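Long-range contacts in diphthine synthase (Entamoeba histolytica, PDB 3I4T), which probably transfers methyl groups from S-adenosylmethionine to a modified histidine of translation elongation factor 2 during diphthamide synthesis: residues V50-Y55 and A99-G104; R162-Y167 and K223-G228; P206-I211 and G263-C268. All blocks are in the same frame, centred on the assembly; numbering follows the deposited sequence.

How the contacts relate
The three contacts sample both halves of a tetrapyrrole methylase. Contact 1 joins two strands of the parallel sheet, whereas contacts 2 and 3 belong to the other half, built round the mixed sheet. Contacts 1 and 2 lie on opposite sides of the chain's centre, their own centres about 35 Å apart. Contact 3 sits between the extremes, its centre about 19 Å from that of contact 1 and 22 Å from that of contact 2, towards which helix 211-225 runs from I211. Y55 O of contact 1 packs 4.2 Å from Y208 OH of contact 3. In relatives, cofactor and substrate bind between the two halves, so contacts 1 and 3 probably flank that cleft, with contact 2 at the far surface.

Contact 1: residues V50-Y55 and A99-G104; sequences VFLEHY and ALLVVG
L101 carries the apolar centre, lying across both V50 and L52 on one face of the sheet. V50 CG1, anti to its own N (chi1 -175°), meets the CD1 branch of L101 at 3.7 Å and also its CG, while L52 CD2 lies against L101 CB at 3.5 Å and against CD1; both pairs cross at a slant. V44 of helix 38-46 and Y70 of helix 63-70 add to the cover. On the reverse face F51 CB rests on L100 CD1, its ring turned outward. Between the faces run three backbone hydrogen bonds, F51 N to A99 O (2.7 Å), L101 N to F51 O, and E53 N to L101 O (3.0 Å). Beyond L52 the chains diverge and polar groups take over. E53 stretches its carboxylate along the end of strand 99-102, with OE1 3.8 Å from V102 CB and OE2 in a weak hydrogen bond to H112. V103 CG2 presses on Y55 O at 3.4 Å. Strands 49-52 and 97-102 are adjacent inner strands of the five-stranded parallel sheet (order 3-2-4-1-5) in one half of the tetrapyrrole methylase fold, where the loop starting at G104 probably helps to bind S-adenosylmethionine, as in relatives.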
loop_
_atom_site.group_PDB
_atom_site.type_symbol
_atom_site.label_atom_id
_atom_site.label_comp_id
_atom_site.label_asym_id
_atom_site.label_seq_id
_atom_site.Cartn_x
_atom_site.Cartn_y
_atom_site.Cartn_z
ATOM N N VAL A 50 -1.475 25.950 1.589
ATOM C CA VAL A 50 -0.854 24.640 1.450
ATOM C C VAL A 50 0.059 24.347 2.634
ATOM O O VAL A 50 1.042 25.045 2.862
ATOM C CB VAL A 50 -0.060 24.520 0.128
ATOM C CG1 VAL A 50 0.474 23.095 -0.048
ATOM C CG2 VAL A 50 -0.924 24.916 -1.059
ATOM N N PHE A 51 -0.272 23.312 3.387
ATOM C CA PHE A 51 0.517 22.947 4.549
ATOM C C PHE A 51 1.289 21.671 4.294
ATOM O O PHE A 51 0.808 20.756 3.615
ATOM C CB PHE A 51 -0.366 22.751 5.775
ATOM C CG PHE A 51 -1.032 24.004 6.258
ATOM C CD1 PHE A 51 -0.507 24.711 7.334
ATOM C CD2 PHE A 51 -2.198 24.472 5.648
ATOM C CE1 PHE A 51 -1.131 25.879 7.797
ATOM C CE2 PHE A 51 -2.832 25.627 6.094
ATOM C CZ PHE A 51 -2.299 26.334 7.174
ATOM N N LEU A 52 2.500 21.629 4.839
ATOM C CA LEU A 52 3.287 20.415 4.888
ATOM C C LEU A 52 3.367 19.926 6.313
ATOM O O LEU A 52 3.721 20.683 7.222
ATOM C CB LEU A 52 4.703 20.666 4.389
ATOM C CG LEU A 52 4.986 20.692 2.892
ATOM C CD1 LEU A 52 6.397 21.185 2.682
ATOM C CD2 LEU A 52 4.833 19.320 2.271
ATOM N N GLU A 53 3.023 18.659 6.500
ATOM C CA GLU A 53 3.386 17.923 7.698
ATOM C C GLU A 53 4.916 17.966 7.831
ATOM O O GLU A 53 5.625 17.665 6.883
ATOM C CB GLU A 53 2.894 16.487 7.552
ATOM C CG GLU A 53 3.139 15.598 8.741
ATOM C CD GLU A 53 2.956 14.131 8.407
ATOM O OE1 GLU A 53 3.475 13.664 7.359
ATOM O OE2 GLU A 53 2.298 13.440 9.212
ATOM N N HIS A 54 5.420 18.357 9.001
ATOM C CA HIS A 54 6.869 18.500 9.210
ATOM C C HIS A 54 7.643 17.242 8.801
ATOM O O HIS A 54 8.790 17.328 8.340
ATOM C CB HIS A 54 7.178 18.859 10.666
ATOM C CG HIS A 54 7.022 17.711 11.610
ATOM N ND1 HIS A 54 5.808 17.360 12.158
ATOM C CD2 HIS A 54 7.924 16.816 12.083
ATOM C CE1 HIS A 54 5.968 16.305 12.938
ATOM N NE2 HIS A 54 7.242 15.955 12.908
ATOM N N TYR A 55 6.995 16.086 8.973
ATOM C CA TYR A 55 7.547 14.783 8.591
ATOM C C TYR A 55 8.024 14.766 7.142
ATOM O O TYR A 55 8.799 13.882 6.751
ATOM C CB TYR A 55 6.513 13.671 8.803
ATOM C CG TYR A 55 6.294 13.278 10.249
ATOM C CD1 TYR A 55 7.298 12.644 10.983
ATOM C CD2 TYR A 55 5.077 13.523 10.882
ATOM C CE1 TYR A 55 7.094 12.278 12.316
ATOM C CE2 TYR A 55 4.863 13.157 12.215
ATOM C CZ TYR A 55 5.875 12.538 12.922
ATOM O OH TYR A 55 5.671 12.175 14.235
ATOM N N ALA A 99 -4.915 22.643 1.645
ATOM C CA ALA A 99 -4.245 21.387 1.323
ATOM C C ALA A 99 -3.261 21.020 2.419
ATOM O O ALA A 99 -2.502 21.871 2.897
ATOM C CB ALA A 99 -3.528 21.487 -0.010
ATOM N N LEU A 100 -3.305 19.760 2.837
ATOM C CA LEU A 100 -2.307 19.211 3.744
ATOM C C LEU A 100 -1.513 18.135 3.023
ATOM O O LEU A 100 -2.073 17.171 2.522
ATOM C CB LEU A 100 -2.954 18.649 5.015
ATOM C CG LEU A 100 -2.029 17.908 5.997
ATOM C CD1 LEU A 100 -0.846 18.774 6.482
ATOM C CD2 LEU A 100 -2.822 17.367 7.175
ATOM N N LEU A 101 -0.202 18.311 2.987
ATOM C CA LEU A 101 0.675 17.412 2.265
ATOM C C LEU A 101 1.423 16.487 3.225
ATOM O O LEU A 101 2.043 16.944 4.186
ATOM C CB LEU A 101 1.658 18.218 1.417
ATOM C CG LEU A 101 1.127 19.301 0.473
ATOM C CD1 LEU A 101 2.245 19.817 -0.418
ATOM C CD2 LEU A 101 -0.029 18.774 -0.365
ATOM N N VAL A 102 1.354 15.184 2.966
ATOM C CA VAL A 102 1.951 14.184 3.853
ATOM C C VAL A 102 2.847 13.261 3.044
ATOM O O VAL A 102 2.560 13.001 1.879
ATOM C CB VAL A 102 0.874 13.354 4.619
ATOM C CG1 VAL A 102 -0.070 14.258 5.383
ATOM C CG2 VAL A 102 0.075 12.460 3.680
ATOM N N VAL A 103 3.933 12.792 3.658
ATOM C CA VAL A 103 4.844 11.819 3.037
ATOM C C VAL A 103 4.130 10.490 2.842
ATOM O O VAL A 103 3.465 10.006 3.750
ATOM C CB VAL A 103 6.108 11.564 3.912
ATOM C CG1 VAL A 103 7.052 10.534 3.254
ATOM C CG2 VAL A 103 6.848 12.845 4.144
ATOM N N GLY A 104 4.264 9.913 1.653
ATOM C CA GLY A 104 3.665 8.617 1.364
ATOM C C GLY A 104 2.203 8.660 0.958
ATOM O O GLY A 104 1.831 9.321 -0.014
#

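Contact 2: residues R162-Y167 and K223-G228; sequences RPSSYY and KEQHLG
The ring of Y167 lies alongside the CB of Q225, its CE2 3.7 Å away, at the place where helix 211-225 ends. In the mixed-sheet half of the tetrapyrrole methylase fold, Y167 of helix 166-175 here meets the last turn of helix 211-225 and the loop after it. H226, the first residue to leave helical angles, has positive phi and swings the chain round so that L227 comes to the end of the tyrosine. There the backbone N of L227 gives a hydrogen bond to Y167 OH at 3.1 Å, bent to 148° at the hydrogen. The same hydroxyl bonds E222 OE1, presumably as donor, while E222 OE2 takes the N of G228; one carboxylate thus ties both the phenol and the turn. A chi1 of -180° aims the phenol at Q225 and L227, and V221 of helix 211-225 also touches it. L227 crosses the end of the ring, CB 3.4 Å from Y167 OH and CD1 near CE2. The Q225 chain is bent, and its amide stands 83° from the ring plane; the two side chains run past each other in opposite directions. Q225 NE2 stays 3.7 Å from S164 OG, too long for a bond; S164 instead contributes its carbonyl, which takes the N of Y167. Farther out the link is electrostatic and loose: R162 NH1 forms a long, weak ion pair with E220 OE2, and E224 OE2, close to that oxygen, stands 4.4 Å from R162 NH1, well out of the guanidinium plane, where no N-H points at it.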
loop_
_atom_site.group_PDB
_atom_site.type_symbol
_atom_site.label_atom_id
_atom_site.label_comp_id
_atom_site.label_asym_id
_atom_site.label_seq_id
_atom_site.Cartn_x
_atom_site.Cartn_y
_atom_site.Cartn_z
ATOM N N ARG A 162 10.425 0.542 28.542
ATOM C CA ARG A 162 11.025 -0.368 27.569
ATOM C C ARG A 162 9.962 -1.254 26.923
ATOM O O ARG A 162 10.001 -2.472 27.092
ATOM C CB ARG A 162 12.052 -1.294 28.225
ATOM C CG ARG A 162 13.075 -0.697 29.188
ATOM C CD ARG A 162 14.213 -1.699 29.249
ATOM N NE ARG A 162 14.946 -1.756 30.506
ATOM C CZ ARG A 162 16.200 -2.210 30.606
ATOM N NH1 ARG A 162 16.846 -2.621 29.510
ATOM N NH2 ARG A 162 16.816 -2.249 31.792
ATOM N N PRO A 163 9.017 -0.665 26.165
ATOM C CA PRO A 163 7.922 -1.496 25.650
ATOM C C PRO A 163 8.369 -2.490 24.586
ATOM O O PRO A 163 9.283 -2.195 23.822
ATOM C CB PRO A 163 6.968 -0.476 25.040
ATOM C CG PRO A 163 7.837 0.649 24.639
ATOM C CD PRO A 163 8.921 0.725 25.685
ATOM N N SER A 164 7.718 -3.655 24.555
ATOM C CA SER A 164 7.983 -4.684 23.559
ATOM C C SER A 164 6.702 -5.395 23.098
ATOM O O SER A 164 6.711 -6.594 22.820
ATOM C CB SER A 164 9.003 -5.695 24.094
ATOM O OG SER A 164 8.524 -6.304 25.277
ATOM N N SER A 165 5.618 -4.625 23.003
ATOM C CA SER A 165 4.307 -5.091 22.534
ATOM C C SER A 165 4.320 -5.724 21.154
ATOM O O SER A 165 3.515 -6.599 20.868
ATOM C CB SER A 165 3.328 -3.925 22.500
ATOM O OG SER A 165 2.578 -3.901 23.695
ATOM N N TYR A 166 5.209 -5.257 20.289
ATOM C CA TYR A 166 5.332 -5.794 18.948
ATOM C C TYR A 166 5.723 -7.276 18.959
ATOM O O TYR A 166 5.410 -8.003 18.011
ATOM C CB TYR A 166 6.393 -5.011 18.175
ATOM C CG TYR A 166 7.738 -4.927 18.871
ATOM C CD1 TYR A 166 8.662 -5.966 18.787
ATOM C CD2 TYR A 166 8.090 -3.798 19.604
ATOM C CE1 TYR A 166 9.894 -5.881 19.423
ATOM C CE2 TYR A 166 9.314 -3.702 20.232
ATOM C CZ TYR A 166 10.214 -4.744 20.136
ATOM O OH TYR A 166 11.432 -4.642 20.767
ATOM N N TYR A 167 6.394 -7.707 20.028
ATOM C CA TYR A 167 7.036 -9.018 20.084
ATOM C C TYR A 167 6.038 -10.168 19.928
ATOM O O TYR A 167 6.223 -10.996 19.030
ATOM C CB TYR A 167 7.919 -9.161 21.342
ATOM C CG TYR A 167 8.647 -10.491 21.501
ATOM C CD1 TYR A 167 9.822 -10.765 20.792
ATOM C CD2 TYR A 167 8.179 -11.458 22.380
ATOM C CE1 TYR A 167 10.496 -11.978 20.946
ATOM C CE2 TYR A 167 8.843 -12.665 22.542
ATOM C CZ TYR A 167 10.003 -12.919 21.820
ATOM O OH TYR A 167 10.662 -14.122 21.995
ATOM N N LYS A 223 16.173 -12.292 24.078
ATOM C CA LYS A 223 16.974 -12.789 25.181
ATOM C C LYS A 223 16.167 -12.779 26.483
ATOM O O LYS A 223 16.218 -13.734 27.248
ATOM C CB LYS A 223 18.257 -11.959 25.320
ATOM C CG LYS A 223 19.237 -12.494 26.358
ATOM C CD LYS A 223 20.302 -11.471 26.734
ATOM C CE LYS A 223 20.777 -11.721 28.166
ATOM N NZ LYS A 223 22.029 -10.960 28.514
ATOM N N GLU A 224 15.410 -11.707 26.707
ATOM C CA GLU A 224 14.625 -11.532 27.936
ATOM C C GLU A 224 13.345 -12.349 27.960
ATOM O O GLU A 224 12.886 -12.734 29.030
ATOM C CB GLU A 224 14.294 -10.050 28.178
ATOM C CG GLU A 224 15.489 -9.232 28.711
ATOM C CD GLU A 224 15.274 -7.710 28.688
ATOM O OE1 GLU A 224 14.107 -7.254 28.561
ATOM O OE2 GLU A 224 16.286 -6.966 28.799
ATOM N N GLN A 225 12.770 -12.609 26.790
ATOM C CA GLN A 225 11.476 -13.277 26.725
ATOM C C GLN A 225 11.568 -14.723 26.215
ATOM O O GLN A 225 10.692 -15.533 26.517
ATOM C CB GLN A 225 10.495 -12.445 25.898
ATOM C CG GLN A 225 9.261 -12.017 26.671
ATOM C CD GLN A 225 9.123 -10.508 26.728
ATOM O OE1 GLN A 225 9.829 -9.834 27.483
ATOM N NE2 GLN A 225 8.210 -9.963 25.933
ATOM N N HIS A 226 12.637 -15.029 25.468
ATOM C CA HIS A 226 12.985 -16.383 24.977
ATOM C C HIS A 226 11.839 -17.275 24.489
ATOM O O HIS A 226 11.759 -18.449 24.845
ATOM C CB HIS A 226 13.873 -17.144 25.984
ATOM C CG HIS A 226 13.318 -17.184 27.374
ATOM N ND1 HIS A 226 13.766 -16.349 28.377
ATOM C CD2 HIS A 226 12.343 -17.948 27.925
ATOM C CE1 HIS A 226 13.091 -16.600 29.487
ATOM N NE2 HIS A 226 12.222 -17.566 29.240
ATOM N N LEU A 227 10.969 -16.727 23.649
ATOM C CA LEU A 227 9.918 -17.539 23.032
ATOM C C LEU A 227 10.370 -18.195 21.718
ATOM O O LEU A 227 9.640 -18.998 21.143
ATOM C CB LEU A 227 8.627 -16.737 22.861
ATOM C CG LEU A 227 7.964 -16.277 24.165
ATOM C CD1 LEU A 227 6.564 -15.732 23.900
ATOM C CD2 LEU A 227 7.916 -17.394 25.214
ATOM N N GLY A 228 11.587 -17.868 21.274
ATOM C CA GLY A 228 12.177 -18.481 20.082
ATOM C C GLY A 228 11.591 -17.990 18.770
ATOM O O GLY A 228 11.522 -18.749 17.803
#

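Contact 3: residues P206-I211 and G263-C268; sequences PRYMTI and GAPMHC
Y208 meets P265 nearly at a right angle: the proline CB sits 3.6 Å from Y208 CB, and its CG lies over one ring face in a CH-pi contact, 4.2 Å from the centroid. At the ring edge M266 CE comes within 4.0 Å of Y208 CE1; the peptide between P265 and M266 is cis. I58 touches both Y208 and P265. M209 turns its long side chain elsewhere, onto L184 and F156. Strands 207-208 and 267-271 both pair antiparallel with strand 180-187, in the mixed sheet that forms one half of this two-domain methylase fold, and the chain leaves the first of them for helix 211-225. T210 is the N-cap of that helix, its OG1 lying between N and the carbonyl carbon (chi1 63°) to accept from the N of Q213. Its CA lies 3.5 Å from H267 ND1, the atom to which I211 N gives a weak but fairly straight bond of 3.3 Å, at the edge of the imidazole. The other ring nitrogen, NE2, donates weakly to the carbonyls of G263 and A264. I211 itself lays CG1 against H267 CB and brings CD1 to 3.6 Å from C268 O.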
loop_
_atom_site.group_PDB
_atom_site.type_symbol
_atom_site.label_atom_id
_atom_site.label_comp_id
_atom_site.label_asym_id
_atom_site.label_seq_id
_atom_site.Cartn_x
_atom_site.Cartn_y
_atom_site.Cartn_z
ATOM N N PRO A 206 14.899 16.085 14.655
ATOM C CA PRO A 206 14.240 14.776 14.615
ATOM C C PRO A 206 15.203 13.586 14.548
ATOM O O PRO A 206 16.110 13.552 13.713
ATOM C CB PRO A 206 13.376 14.862 13.348
ATOM C CG PRO A 206 13.044 16.297 13.248
ATOM C CD PRO A 206 14.309 17.005 13.663
ATOM N N ARG A 207 14.990 12.628 15.441
ATOM C CA ARG A 207 15.849 11.461 15.553
ATOM C C ARG A 207 15.111 10.258 14.967
ATOM O O ARG A 207 14.037 9.887 15.423
ATOM C CB ARG A 207 16.241 11.238 17.027
ATOM C CG ARG A 207 17.489 10.387 17.249
ATOM C CD ARG A 207 17.991 10.474 18.700
ATOM N NE ARG A 207 17.255 9.632 19.660
ATOM C CZ ARG A 207 16.408 10.087 20.589
ATOM N NH1 ARG A 207 16.158 11.389 20.698
ATOM N NH2 ARG A 207 15.803 9.239 21.416
ATOM N N TYR A 208 15.687 9.679 13.926
ATOM C CA TYR A 208 15.116 8.514 13.273
ATOM C C TYR A 208 15.808 7.254 13.759
ATOM O O TYR A 208 17.041 7.176 13.766
ATOM C CB TYR A 208 15.279 8.634 11.766
ATOM C CG TYR A 208 14.361 9.642 11.133
ATOM C CD1 TYR A 208 13.223 9.218 10.439
ATOM C CD2 TYR A 208 14.628 11.019 11.209
ATOM C CE1 TYR A 208 12.368 10.133 9.840
ATOM C CE2 TYR A 208 13.771 11.948 10.622
ATOM C CZ TYR A 208 12.640 11.492 9.940
ATOM O OH TYR A 208 11.765 12.380 9.352
ATOM N N MET A 209 15.017 6.269 14.175
ATOM C CA MET A 209 15.574 4.989 14.579
ATOM C C MET A 209 16.180 4.303 13.376
ATOM O O MET A 209 15.636 4.368 12.274
ATOM C CB MET A 209 14.506 4.101 15.218
ATOM C CG MET A 209 15.011 2.720 15.619
ATOM S SD MET A 209 13.755 1.746 16.445
ATOM C CE MET A 209 13.856 2.396 18.115
ATOM N N THR A 210 17.313 3.652 13.603
ATOM C CA THR A 210 17.997 2.872 12.580
ATOM C C THR A 210 17.659 1.393 12.672
ATOM O O THR A 210 17.256 0.884 13.717
ATOM C CB THR A 210 19.534 2.993 12.726
ATOM O OG1 THR A 210 19.938 2.432 13.988
ATOM C CG2 THR A 210 19.979 4.449 12.646
ATOM N N ILE A 211 17.847 0.702 11.556
ATOM C CA ILE A 211 17.841 -0.750 11.511
ATOM C C ILE A 211 18.747 -1.356 12.591
ATOM O O ILE A 211 18.377 -2.358 13.218
ATOM C CB ILE A 211 18.269 -1.214 10.105
ATOM C CG1 ILE A 211 17.096 -1.054 9.134
ATOM C CG2 ILE A 211 18.804 -2.650 10.113
ATOM C CD1 ILE A 211 17.504 -0.918 7.673
ATOM N N GLY A 263 23.136 4.118 6.071
ATOM C CA GLY A 263 23.039 5.515 5.641
ATOM C C GLY A 263 21.907 6.296 6.291
ATOM O O GLY A 263 21.492 5.986 7.404
ATOM N N ALA A 264 21.416 7.313 5.585
ATOM C CA ALA A 264 20.382 8.207 6.090
ATOM C C ALA A 264 18.985 7.546 6.154
ATOM O O ALA A 264 18.686 6.652 5.360
ATOM C CB ALA A 264 20.337 9.451 5.234
ATOM N N PRO A 265 18.118 8.001 7.084
ATOM C CA PRO A 265 16.747 7.484 7.165
ATOM C C PRO A 265 15.987 7.810 5.870
ATOM O O PRO A 265 16.490 8.606 5.072
ATOM C CB PRO A 265 16.149 8.272 8.337
ATOM C CG PRO A 265 16.937 9.556 8.377
ATOM C CD PRO A 265 18.343 9.105 8.042
ATOM N N MET A 266 14.797 7.245 5.643
ATOM C CA MET A 266 14.053 6.408 6.579
ATOM C C MET A 266 14.468 4.938 6.467
ATOM O O MET A 266 14.792 4.466 5.374
ATOM C CB MET A 266 12.565 6.542 6.254
ATOM C CG MET A 266 11.593 6.225 7.391
ATOM S SD MET A 266 9.898 6.762 6.977
ATOM C CE MET A 266 10.116 8.555 6.940
ATOM N N HIS A 267 14.458 4.224 7.595
ATOM C CA HIS A 267 14.735 2.781 7.601
ATOM C C HIS A 267 13.516 1.970 8.044
ATOM O O HIS A 267 12.676 2.461 8.803
ATOM C CB HIS A 267 15.877 2.405 8.560
ATOM C CG HIS A 267 17.213 2.995 8.231
ATOM N ND1 HIS A 267 18.301 2.853 9.070
ATOM C CD2 HIS A 267 17.643 3.735 7.182
ATOM C CE1 HIS A 267 19.342 3.474 8.550
ATOM N NE2 HIS A 267 18.969 4.022 7.405
ATOM N N CYS A 268 13.450 0.722 7.576
ATOM C CA CYS A 268 12.547 -0.280 8.125
ATOM C C CYS A 268 13.095 -1.688 7.907
ATOM O O CYS A 268 14.030 -1.889 7.129
ATOM C CB CYS A 268 11.139 -0.167 7.533
ATOM S SG CYS A 268 11.067 -0.555 5.788
#